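Local coordinates for inosine-uridine preferring nucleoside hydrolase family protein (Bacillus anthracis, PDB 2C40) that belongs to the inosine-uridine preferring nucleoside hydrolase family and holds a calcium ion and alpha-D-ribofuranose side by side in a buried pocket, at residues G11-V16 with L245-T250; N7-V12 with I35-Y40; N200-T205 with R298-I303. All blocks are in the same frame, centred on the assembly; numbering follows the deposited sequence. Where two conformers were deposited one is given.

Contact 1 of 3, residues G11-V16 with L245-T250; sequences GVDDLV and LWDVLT. With CA (calcium ion), chain C; RIB (alpha-D-ribofuranose), chain D.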
loop_
_atom_site.group_PDB
_atom_site.type_symbol
_atom_site.label_atom_id
_atom_site.label_comp_id
_atom_site.label_asym_id
_atom_site.label_seq_id
_atom_site.Cartn_x
_atom_site.Cartn_y
_atom_site.Cartn_z
ATOM N N GLY A 11 6.149 -4.977 -10.405
ATOM C CA GLY A 11 5.250 -3.856 -10.022
ATOM C C GLY A 11 3.824 -4.396 -9.892
ATOM O O GLY A 11 3.531 -5.552 -10.205
ATOM N N VAL A 12 2.924 -3.563 -9.396
ATOM C CA VAL A 12 1.501 -3.934 -9.273
ATOM C C VAL A 12 0.926 -4.387 -10.604
ATOM O O VAL A 12 0.179 -5.372 -10.655
ATOM C CB VAL A 12 0.690 -2.781 -8.673
ATOM C CG1 VAL A 12 -0.822 -2.932 -8.948
ATOM C CG2 VAL A 12 0.932 -2.742 -7.202
ATOM N N ASP A 13 1.248 -3.690 -11.686
ATOM C CA ASP A 13 0.610 -4.040 -12.972
ATOM C C ASP A 13 1.239 -5.271 -13.657
ATOM O O ASP A 13 0.583 -5.913 -14.471
ATOM C CB ASP A 13 0.424 -2.815 -13.915
ATOM C CG ASP A 13 1.718 -2.205 -14.370
ATOM O OD1 ASP A 13 2.776 -2.784 -14.027
ATOM O OD2 ASP A 13 1.671 -1.148 -15.075
ATOM N N ASP A 14 2.485 -5.603 -13.297
ATOM C CA ASP A 14 3.114 -6.870 -13.684
ATOM C C ASP A 14 2.387 -8.039 -13.052
ATOM O O ASP A 14 2.138 -9.053 -13.677
ATOM C CB ASP A 14 4.578 -6.928 -13.209
ATOM C CG ASP A 14 5.471 -5.917 -13.912
ATOM O OD1 ASP A 14 5.964 -6.208 -15.030
ATOM O OD2 ASP A 14 5.678 -4.810 -13.365
ATOM N N LEU A 15 2.096 -7.901 -11.776
ATOM C CA LEU A 15 1.466 -8.971 -11.016
ATOM C C LEU A 15 -0.010 -9.120 -11.382
ATOM O O LEU A 15 -0.563 -10.242 -11.420
ATOM C CB LEU A 15 1.598 -8.703 -9.520
ATOM C CG LEU A 15 2.692 -9.266 -8.615
ATOM C CD1 LEU A 15 3.946 -9.935 -9.231
ATOM C CD2 LEU A 15 3.073 -8.202 -7.542
ATOM N N VAL A 16 -0.654 -8.002 -11.619
ATOM C CA VAL A 16 -2.014 -8.027 -12.136
ATOM C C VAL A 16 -2.055 -8.684 -13.528
ATOM O O VAL A 16 -3.019 -9.374 -13.881
ATOM C CB VAL A 16 -2.618 -6.618 -12.148
ATOM C CG1 VAL A 16 -3.838 -6.593 -13.016
ATOM C CG2 VAL A 16 -2.928 -6.174 -10.702
ATOM N N LEU A 245 -2.178 1.774 -17.190
ATOM C CA LEU A 245 -1.972 0.347 -16.971
ATOM C C LEU A 245 -1.104 -0.194 -18.102
ATOM O O LEU A 245 -1.550 -0.967 -18.932
ATOM C CB LEU A 245 -3.328 -0.365 -16.988
ATOM C CG LEU A 245 -4.344 0.219 -16.007
ATOM C CD1 LEU A 245 -5.730 0.046 -16.475
ATOM C CD2 LEU A 245 -4.133 -0.456 -14.710
ATOM N N TRP A 246 0.132 0.263 -18.145
ATOM C CA TRP A 246 1.010 -0.032 -19.263
ATOM C C TRP A 246 1.273 -1.492 -19.479
ATOM O O TRP A 246 1.168 -1.970 -20.590
ATOM C CB TRP A 246 2.348 0.617 -19.051
ATOM C CG TRP A 246 2.288 2.034 -19.228
ATOM C CD1 TRP A 246 2.183 2.694 -20.397
ATOM C CD2 TRP A 246 2.342 3.007 -18.202
ATOM N NE1 TRP A 246 2.143 4.045 -20.165
ATOM C CE2 TRP A 246 2.250 4.267 -18.824
ATOM C CE3 TRP A 246 2.412 2.936 -16.813
ATOM C CZ2 TRP A 246 2.271 5.474 -18.108
ATOM C CZ3 TRP A 246 2.423 4.136 -16.096
ATOM C CH2 TRP A 246 2.354 5.385 -16.752
ATOM N N ASP A 247 1.606 -2.186 -18.406
ATOM C CA ASP A 247 1.904 -3.611 -18.476
ATOM C C ASP A 247 0.655 -4.480 -18.766
ATOM O O ASP A 247 0.728 -5.449 -19.523
ATOM C CB ASP A 247 2.585 -4.045 -17.191
ATOM C CG ASP A 247 3.871 -3.270 -16.934
ATOM O OD1 ASP A 247 4.392 -2.614 -17.886
ATOM O OD2 ASP A 247 4.397 -3.366 -15.808
ATOM N N VAL A 248 -0.478 -4.095 -18.171
ATOM C CA VAL A 248 -1.723 -4.812 -18.313
ATOM C C VAL A 248 -2.172 -4.717 -19.782
ATOM O O VAL A 248 -2.695 -5.689 -20.320
ATOM C CB VAL A 248 -2.817 -4.290 -17.342
ATOM C CG1 VAL A 248 -4.129 -4.941 -17.608
ATOM C CG2 VAL A 248 -2.442 -4.577 -15.892
ATOM N N LEU A 249 -1.965 -3.559 -20.399
ATOM C CA LEU A 249 -2.317 -3.335 -21.767
ATOM C C LEU A 249 -1.416 -4.152 -22.696
ATOM O O LEU A 249 -1.864 -4.652 -23.721
ATOM C CB LEU A 249 -2.171 -1.877 -22.118
ATOM C CG LEU A 249 -2.579 -1.363 -23.501
ATOM C CD1 LEU A 249 -1.372 -1.185 -24.348
ATOM C CD2 LEU A 249 -3.660 -2.211 -24.210
ATOM N N THR A 250 -0.137 -4.220 -22.349
ATOM C CA THR A 250 0.840 -5.049 -23.059
ATOM C C THR A 250 0.406 -6.507 -23.071
ATOM O O THR A 250 0.406 -7.140 -24.133
ATOM C CB THR A 250 2.247 -4.926 -22.420
ATOM O OG1 THR A 250 2.629 -3.536 -22.341
ATOM C CG2 THR A 250 3.279 -5.669 -23.217
HETATM CA CA CA C . 6.748 -3.493 -15.072
HETATM O O5 RIB D . 8.011 2.800 -17.418
HETATM C C5 RIB D . 6.791 2.082 -17.077
HETATM C C4 RIB D . 7.184 0.843 -16.269
HETATM O O4 RIB D . 7.730 1.320 -15.020
HETATM C C3 RIB D . 6.100 -0.206 -15.949
HETATM O O3 RIB D . 6.383 -1.417 -16.723
HETATM C C2 RIB D . 6.077 -0.349 -14.362
HETATM O O2 RIB D . 6.085 -1.664 -13.637
HETATM C C1 RIB D . 7.272 0.522 -13.899
HETATM O O HOH W 1 8.738 -2.029 -15.083
#
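The carboxylates of Asp-14 and Asp-247 stand with their planes 54° apart and meet at a calcium ion. Asp-14 turns both oxygens to the metal, OD2 at 2.4 Å and OD1 at 2.8 Å, whereas Asp-247 gives it OD2 alone, at 2.5 Å. The other oxygen of Asp-247, OD1, lies 2.6 Å from the ribofuranose atom O3, which with O2 also binds the calcium. Asp-13 is modelled in two conformers, which leaves doubtful its crossing of Asp-247 at about a right angle, the place of its OD2 at the edge of the Trp-246 ring, near the plane, and a weak hydrogen bond from Asp-247 N to OD2. Helices 12-21 and 246-255 start here, their segments running nearly parallel, 27° apart with axes 8.0 Å from each other; Asp-9, Asp-13 and Asp-14 together form the N-terminal aspartate motif of the nucleoside hydrolase family. Asp-9 and the carbonyl oxygen of Thr-125 add further ligands to the calcium. Farther along the two helices from the metal, valines meet: Val-248 CG2 packs 3.8 Å from Val-16 CG1 and also reaches the carbonyl oxygen of Asp-13. Leu-224 and Cys-227 of helix 219-229 cover Val-16.

Contact 2 of 3, residues N7-V12 with I35-Y40; sequences NHDGGV and IPADCY. With CA (calcium ion), chain C; RIB (alpha-D-ribofuranose), chain D.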
loop_
_atom_site.group_PDB
_atom_site.type_symbol
_atom_site.label_atom_id
_atom_site.label_comp_id
_atom_site.label_asym_id
_atom_site.label_seq_id
_atom_site.Cartn_x
_atom_site.Cartn_y
_atom_site.Cartn_z
ATOM N N ASN A 7 8.206 -12.492 -18.905
ATOM C CA ASN A 7 9.240 -11.910 -18.025
ATOM C C ASN A 7 8.705 -10.579 -17.471
ATOM O O ASN A 7 8.311 -9.706 -18.230
ATOM C CB ASN A 7 10.567 -11.728 -18.817
ATOM C CG ASN A 7 11.745 -11.298 -17.940
ATOM O OD1 ASN A 7 12.479 -12.140 -17.389
ATOM N ND2 ASN A 7 11.939 -9.985 -17.811
ATOM N N HIS A 8 8.649 -10.428 -16.146
ATOM C CA HIS A 8 8.072 -9.206 -15.541
ATOM C C HIS A 8 8.936 -8.700 -14.425
ATOM O O HIS A 8 9.763 -9.434 -13.915
ATOM C CB HIS A 8 6.622 -9.435 -15.050
ATOM C CG HIS A 8 6.472 -10.295 -13.810
ATOM N ND1 HIS A 8 6.570 -9.792 -12.528
ATOM C CD2 HIS A 8 6.120 -11.603 -13.676
ATOM C CE1 HIS A 8 6.334 -10.768 -11.666
ATOM N NE2 HIS A 8 6.060 -11.877 -12.339
ATOM N N ASP A 9 8.746 -7.437 -14.035
ATOM C CA ASP A 9 9.522 -6.915 -12.896
ATOM C C ASP A 9 8.707 -6.529 -11.667
ATOM O O ASP A 9 9.061 -5.627 -10.969
ATOM C CB ASP A 9 10.462 -5.792 -13.314
ATOM C CG ASP A 9 9.753 -4.548 -13.749
ATOM O OD1 ASP A 9 10.440 -3.508 -13.792
ATOM O OD2 ASP A 9 8.540 -4.606 -14.054
ATOM N N GLY A 10 7.603 -7.225 -11.452
ATOM C CA GLY A 10 6.929 -7.291 -10.157
ATOM C C GLY A 10 6.347 -6.017 -9.587
ATOM O O GLY A 10 6.095 -5.973 -8.401
ATOM N N GLY A 11 6.149 -4.977 -10.405
ATOM C CA GLY A 11 5.250 -3.856 -10.022
ATOM C C GLY A 11 3.824 -4.396 -9.892
ATOM O O GLY A 11 3.531 -5.552 -10.205
ATOM N N VAL A 12 2.924 -3.563 -9.396
ATOM C CA VAL A 12 1.501 -3.934 -9.273
ATOM C C VAL A 12 0.926 -4.387 -10.604
ATOM O O VAL A 12 0.179 -5.372 -10.655
ATOM C CB VAL A 12 0.690 -2.781 -8.673
ATOM C CG1 VAL A 12 -0.822 -2.932 -8.948
ATOM C CG2 VAL A 12 0.932 -2.742 -7.202
ATOM N N ILE A 35 12.368 -10.364 -12.912
ATOM C CA ILE A 35 13.609 -9.579 -12.852
ATOM C C ILE A 35 13.453 -8.493 -11.769
ATOM O O ILE A 35 12.423 -7.815 -11.694
ATOM C CB ILE A 35 14.060 -9.008 -14.275
ATOM C CG1 ILE A 35 15.480 -8.432 -14.193
ATOM C CG2 ILE A 35 13.030 -7.992 -14.837
ATOM C CD1 ILE A 35 15.994 -7.877 -15.489
ATOM N N PRO A 36 14.459 -8.358 -10.884
ATOM C CA PRO A 36 14.367 -7.403 -9.780
ATOM C C PRO A 36 14.616 -5.919 -10.170
ATOM O O PRO A 36 15.523 -5.270 -9.660
ATOM C CB PRO A 36 15.404 -7.974 -8.781
ATOM C CG PRO A 36 16.451 -8.503 -9.622
ATOM C CD PRO A 36 15.704 -9.155 -10.798
ATOM N N ALA A 37 13.781 -5.390 -11.059
ATOM C CA ALA A 37 13.962 -4.042 -11.571
ATOM C C ALA A 37 13.024 -3.123 -10.774
ATOM O O ALA A 37 13.468 -2.491 -9.813
ATOM C CB ALA A 37 13.711 -3.990 -13.064
ATOM N N ASP A 38 11.740 -3.075 -11.117
ATOM C CA ASP A 38 10.780 -2.292 -10.321
ATOM C C ASP A 38 10.211 -3.096 -9.147
ATOM O O ASP A 38 9.032 -3.009 -8.821
ATOM C CB ASP A 38 9.675 -1.804 -11.217
ATOM C CG ASP A 38 8.889 -0.693 -10.621
ATOM O OD1 ASP A 38 7.789 -0.498 -11.143
ATOM O OD2 ASP A 38 9.332 -0.059 -9.645
ATOM N N CYS A 39 11.056 -3.917 -8.556
ATOM C CA CYS A 39 10.669 -4.777 -7.458
ATOM C C CYS A 39 11.917 -5.285 -6.754
ATOM O O CYS A 39 12.999 -5.251 -7.303
ATOM C CB CYS A 39 9.825 -5.978 -7.923
ATOM S SG CYS A 39 10.696 -7.363 -8.747
ATOM N N TYR A 40 11.722 -5.706 -5.513
ATOM C CA TYR A 40 12.638 -6.574 -4.823
ATOM C C TYR A 40 12.295 -8.016 -5.196
ATOM O O TYR A 40 11.149 -8.377 -5.313
ATOM C CB TYR A 40 12.550 -6.329 -3.316
ATOM C CG TYR A 40 13.195 -5.017 -2.896
ATOM C CD1 TYR A 40 12.498 -3.799 -2.959
ATOM C CD2 TYR A 40 14.514 -4.987 -2.489
ATOM C CE1 TYR A 40 13.115 -2.598 -2.596
ATOM C CE2 TYR A 40 15.124 -3.797 -2.097
ATOM C CZ TYR A 40 14.416 -2.613 -2.148
ATOM O OH TYR A 40 15.060 -1.470 -1.759
HETATM CA CA CA C . 6.748 -3.493 -15.072
HETATM O O5 RIB D . 8.011 2.800 -17.418
HETATM C C5 RIB D . 6.791 2.082 -17.077
HETATM C C4 RIB D . 7.184 0.843 -16.269
HETATM O O4 RIB D . 7.730 1.320 -15.020
HETATM C C3 RIB D . 6.100 -0.206 -15.949
HETATM O O3 RIB D . 6.383 -1.417 -16.723
HETATM C C2 RIB D . 6.077 -0.349 -14.362
HETATM O O2 RIB D . 6.085 -1.664 -13.637
HETATM C C1 RIB D . 7.272 0.522 -13.899
HETATM O O HOH W 1 8.738 -2.029 -15.083
HETATM O O HOH W 2 7.301 -3.914 -6.667
#
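Ile-35 N donates to His-8 O at 2.9 Å, almost straight at 169°, and carries the pairing of strands 2-8 and 27-34 just past the end of the second. The other hydrogen bond between segments 7-12 and 35-40 runs from Asp-38 N to Asp-9 OD1 at 3.0 Å, coming from above the carboxylate plane, 50° out of it. Within the first segment, Gly-10 N donates in the ring plane of His-8 to ND1, 3.0 Å away, which ties the turn back onto the strand end.

Metal and sugar engage the two acids as well. In Asp-9, CG is set between the backbone N and the carbonyl carbon (chi1 67°). Its OD2 binds the calcium at 2.3 Å, while OD1 accepts from a water 2.6 Å away that is itself a calcium ligand; the bond from Asp-38 N to OD1 is consistent with a second-shell role. Asp-38 crosses Asp-9 obliquely and brings OD1 to 3.0 Å from C1 of the ribofuranose. Another water lies 2.9 Å from both Gly-10 O and Asp-38 O.

Apolar and weaker contacts fill the remainder. Ile-35 CG2 packs 3.7 Å from Asp-9 CB, Ala-37 CB rests against Asp-9 OD1, and the CB and SG of Cys-39 lie against the backbone carbonyl of Asp-9. Gly-10 has positive phi, a conformation glycine readily adopts.

The pair thus lies at the C-terminal ends of neighbouring parallel strands 2-8 and 27-34, where strand 2-8 leads into helix 12-21 and the other loop into helix 41-55; Trp-176 of helix 172-176 packs on Ile-35 and Ala-37.

Contact 3 of 3, residues N200-T205 with R298-I303; sequences NQVPLT and RFFDYI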
loop_
_atom_site.group_PDB
_atom_site.type_symbol
_atom_site.label_atom_id
_atom_site.label_comp_id
_atom_site.label_asym_id
_atom_site.label_seq_id
_atom_site.Cartn_x
_atom_site.Cartn_y
_atom_site.Cartn_z
ATOM N N ASN A 200 -2.666 6.199 -23.985
ATOM C CA ASN A 200 -3.311 7.487 -23.806
ATOM C C ASN A 200 -4.823 7.362 -23.610
ATOM O O ASN A 200 -5.404 8.094 -22.808
ATOM C CB ASN A 200 -3.109 8.371 -25.034
ATOM C CG ASN A 200 -1.765 9.035 -25.087
ATOM O OD1 ASN A 200 -1.048 9.101 -24.093
ATOM N ND2 ASN A 200 -1.416 9.575 -26.275
ATOM N N GLN A 201 -5.433 6.431 -24.349
ATOM C CA GLN A 201 -6.875 6.262 -24.379
ATOM C C GLN A 201 -7.436 5.374 -23.263
ATOM O O GLN A 201 -8.646 5.201 -23.190
ATOM C CB GLN A 201 -7.336 5.776 -25.790
ATOM C CG GLN A 201 -7.431 6.898 -26.777
ATOM C CD GLN A 201 -7.780 6.461 -28.199
ATOM O OE1 GLN A 201 -8.461 5.453 -28.417
ATOM N NE2 GLN A 201 -7.313 7.235 -29.184
ATOM N N VAL A 202 -6.577 4.839 -22.398
ATOM C CA VAL A 202 -7.013 3.973 -21.310
ATOM C C VAL A 202 -6.374 4.334 -19.957
ATOM O O VAL A 202 -5.665 3.526 -19.369
ATOM C CB VAL A 202 -6.797 2.437 -21.653
ATOM C CG1 VAL A 202 -7.622 2.032 -22.867
ATOM C CG2 VAL A 202 -5.286 2.055 -21.838
ATOM N N PRO A 203 -6.615 5.572 -19.471
ATOM C CA PRO A 203 -6.275 5.896 -18.040
ATOM C C PRO A 203 -7.123 5.107 -17.048
ATOM O O PRO A 203 -8.359 5.013 -17.209
ATOM C CB PRO A 203 -6.566 7.394 -17.914
ATOM C CG PRO A 203 -7.430 7.752 -19.086
ATOM C CD PRO A 203 -7.186 6.732 -20.179
ATOM N N LEU A 204 -6.469 4.546 -16.025
ATOM C CA LEU A 204 -7.213 4.009 -14.880
ATOM C C LEU A 204 -7.724 5.211 -14.142
ATOM O O LEU A 204 -6.951 6.070 -13.680
ATOM C CB LEU A 204 -6.393 3.184 -13.922
ATOM C CG LEU A 204 -7.047 1.985 -13.178
ATOM C CD1 LEU A 204 -6.489 1.955 -11.818
ATOM C CD2 LEU A 204 -8.540 1.944 -13.120
ATOM N N THR A 205 -9.029 5.204 -13.973
ATOM C CA THR A 205 -9.757 6.334 -13.514
ATOM C C THR A 205 -10.449 5.958 -12.170
ATOM O O THR A 205 -10.617 4.781 -11.858
ATOM C CB THR A 205 -10.671 6.666 -14.716
ATOM O OG1 THR A 205 -10.604 8.051 -15.024
ATOM C CG2 THR A 205 -12.043 6.195 -14.537
ATOM N N ARG A 298 -13.594 -1.675 -24.850
ATOM C CA ARG A 298 -13.214 -3.078 -25.015
ATOM C C ARG A 298 -12.088 -3.480 -24.096
ATOM O O ARG A 298 -12.097 -4.566 -23.540
ATOM C CB ARG A 298 -12.833 -3.351 -26.447
ATOM C CG ARG A 298 -14.038 -3.230 -27.372
ATOM C CD ARG A 298 -14.142 -4.448 -28.256
ATOM N NE ARG A 298 -13.357 -4.290 -29.459
ATOM C CZ ARG A 298 -12.658 -5.248 -30.076
ATOM N NH1 ARG A 298 -12.543 -6.485 -29.594
ATOM N NH2 ARG A 298 -12.043 -4.937 -31.206
ATOM N N PHE A 299 -11.112 -2.606 -23.934
ATOM C CA PHE A 299 -9.961 -2.908 -23.047
ATOM C C PHE A 299 -10.451 -3.159 -21.629
ATOM O O PHE A 299 -10.208 -4.209 -21.039
ATOM C CB PHE A 299 -8.931 -1.771 -23.082
ATOM C CG PHE A 299 -7.825 -1.947 -22.112
ATOM C CD1 PHE A 299 -7.644 -1.038 -21.058
ATOM C CD2 PHE A 299 -6.990 -3.053 -22.210
ATOM C CE1 PHE A 299 -6.613 -1.199 -20.170
ATOM C CE2 PHE A 299 -5.958 -3.249 -21.292
ATOM C CZ PHE A 299 -5.768 -2.342 -20.270
ATOM N N PHE A 300 -11.163 -2.205 -21.080
ATOM C CA PHE A 300 -11.655 -2.345 -19.716
ATOM C C PHE A 300 -12.699 -3.430 -19.562
ATOM O O PHE A 300 -12.712 -4.086 -18.542
ATOM C CB PHE A 300 -12.160 -0.996 -19.175
ATOM C CG PHE A 300 -11.058 -0.050 -18.885
ATOM C CD1 PHE A 300 -10.844 1.082 -19.675
ATOM C CD2 PHE A 300 -10.179 -0.327 -17.866
ATOM C CE1 PHE A 300 -9.784 1.952 -19.401
ATOM C CE2 PHE A 300 -9.124 0.522 -17.586
ATOM C CZ PHE A 300 -8.913 1.663 -18.350
ATOM N N ASP A 301 -13.554 -3.646 -20.561
ATOM C CA ASP A 301 -14.494 -4.782 -20.503
ATOM C C ASP A 301 -13.742 -6.130 -20.517
ATOM O O ASP A 301 -14.100 -7.084 -19.850
ATOM C CB ASP A 301 -15.469 -4.731 -21.669
ATOM C CG ASP A 301 -16.471 -5.842 -21.619
ATOM O OD1 ASP A 301 -17.345 -5.819 -20.726
ATOM O OD2 ASP A 301 -16.401 -6.741 -22.487
ATOM N N TYR A 302 -12.682 -6.186 -21.284
ATOM C CA TYR A 302 -11.913 -7.414 -21.435
ATOM C C TYR A 302 -11.278 -7.841 -20.096
ATOM O O TYR A 302 -11.413 -8.981 -19.655
ATOM C CB TYR A 302 -10.853 -7.176 -22.502
ATOM C CG TYR A 302 -9.913 -8.305 -22.763
ATOM C CD1 TYR A 302 -8.545 -8.084 -22.798
ATOM C CD2 TYR A 302 -10.387 -9.592 -22.984
ATOM C CE1 TYR A 302 -7.672 -9.114 -23.082
ATOM C CE2 TYR A 302 -9.528 -10.631 -23.260
ATOM C CZ TYR A 302 -8.167 -10.388 -23.297
ATOM O OH TYR A 302 -7.294 -11.425 -23.550
ATOM N N ILE A 303 -10.594 -6.919 -19.453
ATOM C CA ILE A 303 -9.907 -7.248 -18.208
ATOM C C ILE A 303 -10.870 -7.476 -17.044
ATOM O O ILE A 303 -10.631 -8.366 -16.234
ATOM C CB ILE A 303 -8.753 -6.282 -17.942
ATOM C CG1 ILE A 303 -9.274 -4.882 -17.684
ATOM C CG2 ILE A 303 -7.748 -6.301 -19.171
ATOM C CD1 ILE A 303 -8.184 -3.770 -17.778
#
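Val-202 meets both phenylalanines of helix 296-308. Its CB lies 3.6 Å from Phe-299 CD1 and 3.8 Å from Phe-300 CE1, so that it touches both rings. From there CG1, anti to the carbonyl carbon (chi1 -62°), continues onto Phe-299, again 3.6 Å from CD1, and also approaches CB of the same residue. CG2 branches to the neighbouring rim atom, 3.9 Å from Phe-299 CE1. The valine and the Phe-299 side chain cross at about a right angle, and the methyl CG1 comes to the ring obliquely.

The rings are also packed on each other: Phe-299 CD1 sits 3.8 Å above one face of Phe-300, over its centre. The far end of Phe-300, CZ, approaches the loop backbone, 3.6 Å from Pro-203 O. No hydrogen bond joins the two segments, and the contact is mostly apolar.

Val-248, Leu-249 and Ala-252 of helix 246-255 also touch Phe-299, while Ile-208 of helix 206-214 touches Phe-300. The arrangement is a small hydrophobic cluster of an alpha/beta fold, in which a helix near the C-terminus packs against the loop between strand 191-194 and helix 206-214.

Overall arrangement
Contacts 1 and 2 start from the same stretch, where strand 2-8 runs into helix 12-21; their centres are 10 Å apart, and both touch the calcium and the ribofuranose. A probable hydrogen bond from Asp-9 N to Asp-14 OD1 joins them directly. Contact 3 lies farther out, its centre 12 Å from that of contact 1 and 22 Å from that of contact 2; Leu-245 connects it to contact 1 by packing on Phe-300. Along the chain contact 2 closes first, while contacts 1 and 3 interlock, since 200-205 precedes 245-250 and 298-303 follows it. Helix 246-255 gives Asp-247 to the metal, while its Val-248, Leu-249 and Ala-252 touch Phe-299 of helix 296-308, so that it joins contacts 1 and 3.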